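Local coordinates for protein cobalt-precorrin-5B C(1)-methyltransferase (Archaeoglobus fulgidus, PDB 1SR8) that probably catalyses the methylation of C-1 of cobalt-precorrin-5B by S-adenosyl-L-methionine, giving cobalt-precorrin-6A in the anaerobic route to cobalamin, at residues L2-P5 with R10-E13; L32-Y37 with K201-M206. All blocks are in the same frame, centred on the assembly; numbering follows the deposited sequence.

How the contacts relate
Contacts 1 and 2 are neighbours in space, their centres about 10 Å apart and each about 19 Å from the centre of the chain, on the same side of it. Contact 1 closes the N-terminal segment on itself; contact 2 follows in sequence and ties the hairpin 30-42 to helix 195-204. Y11 connects them: its ring, part of contact 1, reaches contact 2 with CE2 3.2 Å from L32 O and 4.0 Å from I204 CD1. A second touch joins R10 O to I204 CG2 at 3.3 Å. Contact 1 is mostly buried, contact 2 lies at the surface, and no ligand is part of either.

Contact 1. Residues L2-P5 with R10-E13; sequences LIDP and RYPE
Y11 grips the segment L2-P5 at two points, through its backbone and through its phenol. Its N donates to L2 O over 3.0 Å, and this bond brings I3 and R10 to a CA-CA separation of 4.4 Å. R10 CA adds a CA-H...O contact to the same oxygen. The closely packed, buried part continues along the Y11 ring: L2 O also meets the ring at its edge, 3.7 Å from Y11 CD1, the same CD1 packs against L2 CG at 4.2 Å, and CE1 lies 3.9 Å from D4 CB. CG of D4 is anti to the backbone N (chi1 -176°), which carries the carboxylate to the end of the ring, where Y11 OH donates to OD1 over 3.0 Å. The hydroxyl comes in on the anti side, 30° out of the carboxylate plane, and ring and carboxylate planes are 62° apart. The same OD1 forms a salt bridge with R40, while OD2 accepts from the N atoms of I6 and E7, the first closing an Asx turn, so both oxygens are engaged and the carboxylate is fixed in rotation. The side of I3 and R10 is looser and partly exposed: CD1 of I3 only reaches R10 CB at 4.5 Å. Beyond L2 N, beside the R10 side chain, a water accepts from L2 N and R10 NE and donates to Y11 O. The contact thus folds the N-terminal segment into a closed loop ahead of helix 21-26, with V25 of that helix touching L2 and Y11, and with I31 and L32 of strand 30-33 also packing against the Y11 side chain.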
ATOM      1  N   LEU A   2      18.380 -12.515   0.611  1.00 37.13           N
ATOM      2  CA  LEU A   2      17.662 -11.246   0.666  1.00 35.28           C
ATOM      3  C   LEU A   2      16.165 -11.467   0.420  1.00 34.29           C
ATOM      4  O   LEU A   2      15.752 -11.854  -0.670  1.00 35.57           O
ATOM      5  CB  LEU A   2      18.250 -10.291  -0.382  1.00 33.94           C
ATOM      6  CG  LEU A   2      17.839  -8.819  -0.373  1.00 31.45           C
ATOM      7  CD1 LEU A   2      18.081  -8.221   0.998  1.00 30.99           C
ATOM      8  CD2 LEU A   2      18.634  -8.082  -1.425  1.00 30.90           C
ATOM      9  N   ILE A   3      15.361 -11.220   1.448  1.00 32.97           N
ATOM     10  CA  ILE A   3      13.913 -11.401   1.377  1.00 31.18           C
ATOM     11  C   ILE A   3      13.175 -10.062   1.389  1.00 30.71           C
ATOM     12  O   ILE A   3      13.504  -9.171   2.178  1.00 30.48           O
ATOM     13  CB  ILE A   3      13.403 -12.245   2.590  1.00 30.77           C
ATOM     14  CG1 ILE A   3      13.717 -13.730   2.385  1.00 30.98           C
ATOM     15  CG2 ILE A   3      11.894 -12.070   2.773  1.00 30.79           C
ATOM     16  CD1 ILE A   3      15.165 -14.044   2.253  1.00 30.79           C
ATOM     17  N   ASP A   4      12.178  -9.915   0.518  1.00 28.92           N
ATOM     18  CA  ASP A   4      11.396  -8.685   0.500  1.00 26.62           C
ATOM     19  C   ASP A   4      10.701  -8.604   1.855  1.00 24.90           C
ATOM     20  O   ASP A   4      10.051  -9.560   2.268  1.00 26.05           O
ATOM     21  CB  ASP A   4      10.345  -8.731  -0.590  1.00 27.98           C
ATOM     22  CG  ASP A   4       9.590  -7.437  -0.696  1.00 28.69           C
ATOM     23  OD1 ASP A   4      10.148  -6.475  -1.264  1.00 26.80           O
ATOM     24  OD2 ASP A   4       8.450  -7.379  -0.191  1.00 28.86           O
ATOM     25  N   PRO A   5      10.824  -7.466   2.565  1.00 23.11           N
ATOM     26  CA  PRO A   5      10.184  -7.342   3.880  1.00 21.66           C
ATOM     27  C   PRO A   5       8.658  -7.332   3.905  1.00 21.79           C
ATOM     28  O   PRO A   5       8.058  -7.530   4.956  1.00 23.15           O
ATOM     29  CB  PRO A   5      10.785  -6.051   4.431  1.00 21.07           C
ATOM     30  CG  PRO A   5      11.003  -5.244   3.218  1.00 20.81           C
ATOM     31  CD  PRO A   5      11.571  -6.241   2.235  1.00 21.12           C
ATOM     32  N   ARG A  10      12.116 -14.225  -2.087  1.00 30.21           N
ATOM     33  CA  ARG A  10      13.555 -14.038  -2.137  1.00 32.47           C
ATOM     34  C   ARG A  10      13.962 -13.449  -3.475  1.00 32.39           C
ATOM     35  O   ARG A  10      13.312 -13.679  -4.496  1.00 30.67           O
ATOM     36  CB  ARG A  10      14.263 -15.371  -1.940  1.00 34.99           C
ATOM     37  CG  ARG A  10      15.726 -15.323  -2.280  1.00 40.81           C
ATOM     38  CD  ARG A  10      16.365 -16.692  -2.241  1.00 43.36           C
ATOM     39  NE  ARG A  10      17.812 -16.571  -2.330  1.00 46.42           N
ATOM     40  CZ  ARG A  10      18.666 -17.534  -2.005  1.00 48.77           C
ATOM     41  NH1 ARG A  10      18.220 -18.706  -1.571  1.00 50.66           N
ATOM     42  NH2 ARG A  10      19.971 -17.318  -2.093  1.00 52.58           N
ATOM     43  N   TYR A  11      15.041 -12.676  -3.460  1.00 35.06           N
ATOM     44  CA  TYR A  11      15.550 -12.072  -4.678  1.00 37.86           C
ATOM     45  C   TYR A  11      16.691 -12.929  -5.208  1.00 39.75           C
ATOM     46  O   TYR A  11      17.538 -13.391  -4.438  1.00 40.44           O
ATOM     47  CB  TYR A  11      16.056 -10.647  -4.413  1.00 37.14           C
ATOM     48  CG  TYR A  11      14.952  -9.626  -4.210  1.00 35.81           C
ATOM     49  CD1 TYR A  11      14.551  -9.240  -2.932  1.00 34.77           C
ATOM     50  CD2 TYR A  11      14.305  -9.051  -5.305  1.00 35.83           C
ATOM     51  CE1 TYR A  11      13.536  -8.303  -2.749  1.00 35.28           C
ATOM     52  CE2 TYR A  11      13.290  -8.117  -5.134  1.00 35.40           C
ATOM     53  CZ  TYR A  11      12.909  -7.747  -3.857  1.00 35.89           C
ATOM     54  OH  TYR A  11      11.893  -6.828  -3.694  1.00 37.75           O
ATOM     55  N   PRO A  12      16.714 -13.176  -6.529  1.00 41.24           N
ATOM     56  CA  PRO A  12      17.773 -13.985  -7.140  1.00 43.34           C
ATOM     57  C   PRO A  12      19.126 -13.412  -6.723  1.00 45.98           C
ATOM     58  O   PRO A  12      19.393 -12.232  -6.947  1.00 47.66           O
ATOM     59  CB  PRO A  12      17.508 -13.817  -8.631  1.00 41.16           C
ATOM     60  CG  PRO A  12      16.023 -13.693  -8.683  1.00 40.10           C
ATOM     61  CD  PRO A  12      15.737 -12.746  -7.543  1.00 40.15           C
ATOM     62  N   GLU A  13      19.976 -14.231  -6.114  1.00 48.57           N
ATOM     63  CA  GLU A  13      21.275 -13.740  -5.668  1.00 50.75           C
ATOM     64  C   GLU A  13      22.100 -13.085  -6.772  1.00 49.76           C
ATOM     65  O   GLU A  13      22.957 -12.253  -6.502  1.00 50.32           O
ATOM     66  CB  GLU A  13      22.094 -14.863  -5.040  1.00 53.81           C
ATOM     67  CG  GLU A  13      23.392 -14.353  -4.443  1.00 58.85           C
ATOM     68  CD  GLU A  13      24.324 -15.462  -4.020  1.00 61.49           C
ATOM     69  OE1 GLU A  13      24.742 -16.255  -4.899  1.00 63.97           O
ATOM     70  OE2 GLU A  13      24.639 -15.531  -2.810  1.00 62.26           O
TER
HETATM   71  O   HOH W   1      18.738 -13.570  -2.009  1.00 34.26           O

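Contact 2. Residues L32-Y37 with K201-M206; sequences LTEDGY and KLKIAM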
ATOM      1  N   LEU A  32      14.038  -4.913  -6.043  1.00 33.20           N
ATOM      2  CA  LEU A  32      15.188  -5.169  -6.889  1.00 35.09           C
ATOM      3  C   LEU A  32      14.766  -5.952  -8.126  1.00 35.91           C
ATOM      4  O   LEU A  32      13.962  -6.878  -8.039  1.00 34.04           O
ATOM      5  CB  LEU A  32      16.224  -5.949  -6.081  1.00 35.41           C
ATOM      6  CG  LEU A  32      17.438  -6.579  -6.749  1.00 38.48           C
ATOM      7  CD1 LEU A  32      18.319  -5.516  -7.382  1.00 39.89           C
ATOM      8  CD2 LEU A  32      18.207  -7.348  -5.692  1.00 39.02           C
ATOM      9  N   THR A  33      15.286  -5.552  -9.283  1.00 37.90           N
ATOM     10  CA  THR A  33      14.984  -6.247 -10.529  1.00 39.46           C
ATOM     11  C   THR A  33      16.272  -6.800 -11.135  1.00 41.54           C
ATOM     12  O   THR A  33      17.372  -6.611 -10.599  1.00 39.90           O
ATOM     13  CB  THR A  33      14.314  -5.334 -11.580  1.00 38.67           C
ATOM     14  OG1 THR A  33      15.280  -4.424 -12.119  1.00 40.72           O
ATOM     15  CG2 THR A  33      13.178  -4.551 -10.953  1.00 39.28           C
ATOM     16  N   GLU A  34      16.114  -7.487 -12.260  1.00 44.33           N
ATOM     17  CA  GLU A  34      17.226  -8.096 -12.980  1.00 47.19           C
ATOM     18  C   GLU A  34      18.284  -7.036 -13.316  1.00 48.42           C
ATOM     19  O   GLU A  34      19.488  -7.282 -13.209  1.00 48.63           O
ATOM     20  CB  GLU A  34      16.689  -8.745 -14.260  1.00 47.41           C
ATOM     21  CG  GLU A  34      17.472  -9.942 -14.758  1.00 49.58           C
ATOM     22  CD  GLU A  34      16.697 -10.745 -15.794  1.00 50.24           C
ATOM     23  OE1 GLU A  34      16.277 -10.157 -16.811  1.00 52.16           O
ATOM     24  OE2 GLU A  34      16.507 -11.962 -15.591  1.00 50.64           O
ATOM     25  N   ASP A  35      17.819  -5.850 -13.701  1.00 48.92           N
ATOM     26  CA  ASP A  35      18.713  -4.753 -14.055  1.00 49.27           C
ATOM     27  C   ASP A  35      18.283  -3.416 -13.445  1.00 47.36           C
ATOM     28  O   ASP A  35      17.849  -2.510 -14.158  1.00 49.54           O
ATOM     29  CB  ASP A  35      18.800  -4.626 -15.587  1.00 51.61           C
ATOM     30  CG  ASP A  35      17.445  -4.363 -16.236  1.00 53.56           C
ATOM     31  OD1 ASP A  35      17.375  -4.358 -17.485  1.00 53.90           O
ATOM     32  OD2 ASP A  35      16.451  -4.159 -15.503  1.00 56.03           O
ATOM     33  N   GLY A  36      18.407  -3.293 -12.128  1.00 44.54           N
ATOM     34  CA  GLY A  36      18.028  -2.051 -11.476  1.00 41.20           C
ATOM     35  C   GLY A  36      17.063  -2.223 -10.323  1.00 39.25           C
ATOM     36  O   GLY A  36      17.002  -3.291  -9.715  1.00 38.01           O
ATOM     37  N   TYR A  37      16.304  -1.169 -10.031  1.00 38.59           N
ATOM     38  CA  TYR A  37      15.328  -1.171  -8.942  1.00 38.56           C
ATOM     39  C   TYR A  37      13.989  -0.576  -9.381  1.00 37.46           C
ATOM     40  O   TYR A  37      13.928   0.213 -10.323  1.00 38.92           O
ATOM     41  CB  TYR A  37      15.841  -0.329  -7.761  1.00 39.84           C
ATOM     42  CG  TYR A  37      17.079  -0.862  -7.066  1.00 42.61           C
ATOM     43  CD1 TYR A  37      16.984  -1.848  -6.079  1.00 43.00           C
ATOM     44  CD2 TYR A  37      18.353  -0.388  -7.403  1.00 44.26           C
ATOM     45  CE1 TYR A  37      18.131  -2.356  -5.440  1.00 44.53           C
ATOM     46  CE2 TYR A  37      19.511  -0.890  -6.771  1.00 46.14           C
ATOM     47  CZ  TYR A  37      19.391  -1.873  -5.793  1.00 45.51           C
ATOM     48  OH  TYR A  37      20.522  -2.376  -5.180  1.00 45.29           O
ATOM     49  N   LYS A 201       8.271  -9.814 -11.089  1.00 26.82           N
ATOM     50  CA  LYS A 201       7.686 -10.684 -10.082  1.00 27.08           C
ATOM     51  C   LYS A 201       7.481 -12.108 -10.594  1.00 26.36           C
ATOM     52  O   LYS A 201       7.523 -13.054  -9.816  1.00 24.89           O
ATOM     53  CB  LYS A 201       6.369 -10.102  -9.562  1.00 26.19           C
ATOM     54  CG  LYS A 201       5.934 -10.732  -8.243  1.00 28.88           C
ATOM     55  CD  LYS A 201       4.722 -10.056  -7.626  1.00 27.46           C
ATOM     56  CE  LYS A 201       5.027  -8.653  -7.119  1.00 27.63           C
ATOM     57  NZ  LYS A 201       3.838  -8.065  -6.432  1.00 29.72           N
ATOM     58  N   LEU A 202       7.263 -12.262 -11.898  1.00 27.01           N
ATOM     59  CA  LEU A 202       7.087 -13.595 -12.472  1.00 27.82           C
ATOM     60  C   LEU A 202       8.420 -14.332 -12.375  1.00 27.74           C
ATOM     61  O   LEU A 202       8.463 -15.503 -12.012  1.00 27.83           O
ATOM     62  CB  LEU A 202       6.643 -13.510 -13.937  1.00 27.86           C
ATOM     63  CG  LEU A 202       6.686 -14.817 -14.743  1.00 28.24           C
ATOM     64  CD1 LEU A 202       5.862 -15.898 -14.050  1.00 28.76           C
ATOM     65  CD2 LEU A 202       6.157 -14.562 -16.138  1.00 27.05           C
ATOM     66  N   LYS A 203       9.504 -13.629 -12.694  1.00 27.65           N
ATOM     67  CA  LYS A 203      10.840 -14.204 -12.625  1.00 27.66           C
ATOM     68  C   LYS A 203      11.190 -14.558 -11.190  1.00 27.13           C
ATOM     69  O   LYS A 203      11.836 -15.574 -10.936  1.00 26.92           O
ATOM     70  CB  LYS A 203      11.873 -13.220 -13.170  1.00 30.99           C
ATOM     71  CG  LYS A 203      11.701 -12.903 -14.643  1.00 34.26           C
ATOM     72  CD  LYS A 203      12.801 -11.970 -15.112  1.00 38.94           C
ATOM     73  CE  LYS A 203      12.665 -11.640 -16.594  1.00 41.67           C
ATOM     74  NZ  LYS A 203      13.739 -10.701 -17.029  1.00 44.25           N
ATOM     75  N   ILE A 204      10.772 -13.716 -10.251  1.00 25.21           N
ATOM     76  CA  ILE A 204      11.032 -13.974  -8.843  1.00 25.66           C
ATOM     77  C   ILE A 204      10.283 -15.237  -8.428  1.00 26.64           C
ATOM     78  O   ILE A 204      10.786 -16.045  -7.647  1.00 25.72           O
ATOM     79  CB  ILE A 204      10.554 -12.804  -7.955  1.00 25.29           C
ATOM     80  CG1 ILE A 204      11.386 -11.554  -8.262  1.00 27.42           C
ATOM     81  CG2 ILE A 204      10.664 -13.183  -6.482  1.00 23.39           C
ATOM     82  CD1 ILE A 204      10.983 -10.311  -7.475  1.00 28.83           C
ATOM     83  N   ALA A 205       9.079 -15.397  -8.973  1.00 26.91           N
ATOM     84  CA  ALA A 205       8.230 -16.543  -8.667  1.00 26.79           C
ATOM     85  C   ALA A 205       8.729 -17.820  -9.330  1.00 27.19           C
ATOM     86  O   ALA A 205       8.217 -18.901  -9.058  1.00 27.93           O
ATOM     87  CB  ALA A 205       6.801 -16.259  -9.101  1.00 24.80           C
ATOM     88  N   MET A 206       9.724 -17.691 -10.198  1.00 27.50           N
ATOM     89  CA  MET A 206      10.283 -18.849 -10.886  1.00 28.19           C
ATOM     90  C   MET A 206      11.231 -19.610  -9.964  1.00 27.50           C
ATOM     91  O   MET A 206      11.653 -20.715 -10.280  1.00 28.62           O
ATOM     92  CB  MET A 206      11.040 -18.411 -12.141  1.00 28.86           C
ATOM     93  CG  MET A 206      10.185 -17.684 -13.153  1.00 30.82           C
ATOM     94  SD  MET A 206       9.397 -18.742 -14.354  1.00 30.93           S
ATOM     95  CE  MET A 206       9.653 -17.771 -15.741  1.00 29.16           C
TER
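K203 and E34 meet by their charged ends, while their CA atoms stay 8.8 Å apart. The lysine runs straight out of the last turn of helix 195-204: CB and CG only set its direction, and the first touch on 32-37 comes at CD, 3.7 Å from E34 OE2. CE then passes 3.9 Å from E34 OE1, and NZ ends the chain 2.6 Å from that oxygen in a hydrogen-bonded salt bridge. E34 OE2 lies farther from K203 NZ, at 3.4 Å, so one oxygen takes the bond. NZ approaches from above the carboxylate, 48° out of its plane, and the two side chains cross at about a right angle. CG of E34 is anti to the backbone N (chi1 -151°) and the chain stays extended as far as CD, which lets an exposed turn residue reach the helix. With K203 cut back to an alanine, the E34 carboxylate would probably be left without this charged mate and free to turn. The turn bearing E34 is the tip of a β-hairpin, closed by T33 N donating to G36 O over 2.9 Å; G36 has backbone angles at which a side chain would strike the preceding carbonyl oxygen. The salt bridge thus pins the tip joining strands 30-33 and 36-42 to the C-terminal turn of helix 195-204. A second salt bridge, D35 to K196, ties the same tip to an earlier turn, while I204 and A205 pack on F233 of strand 231-234.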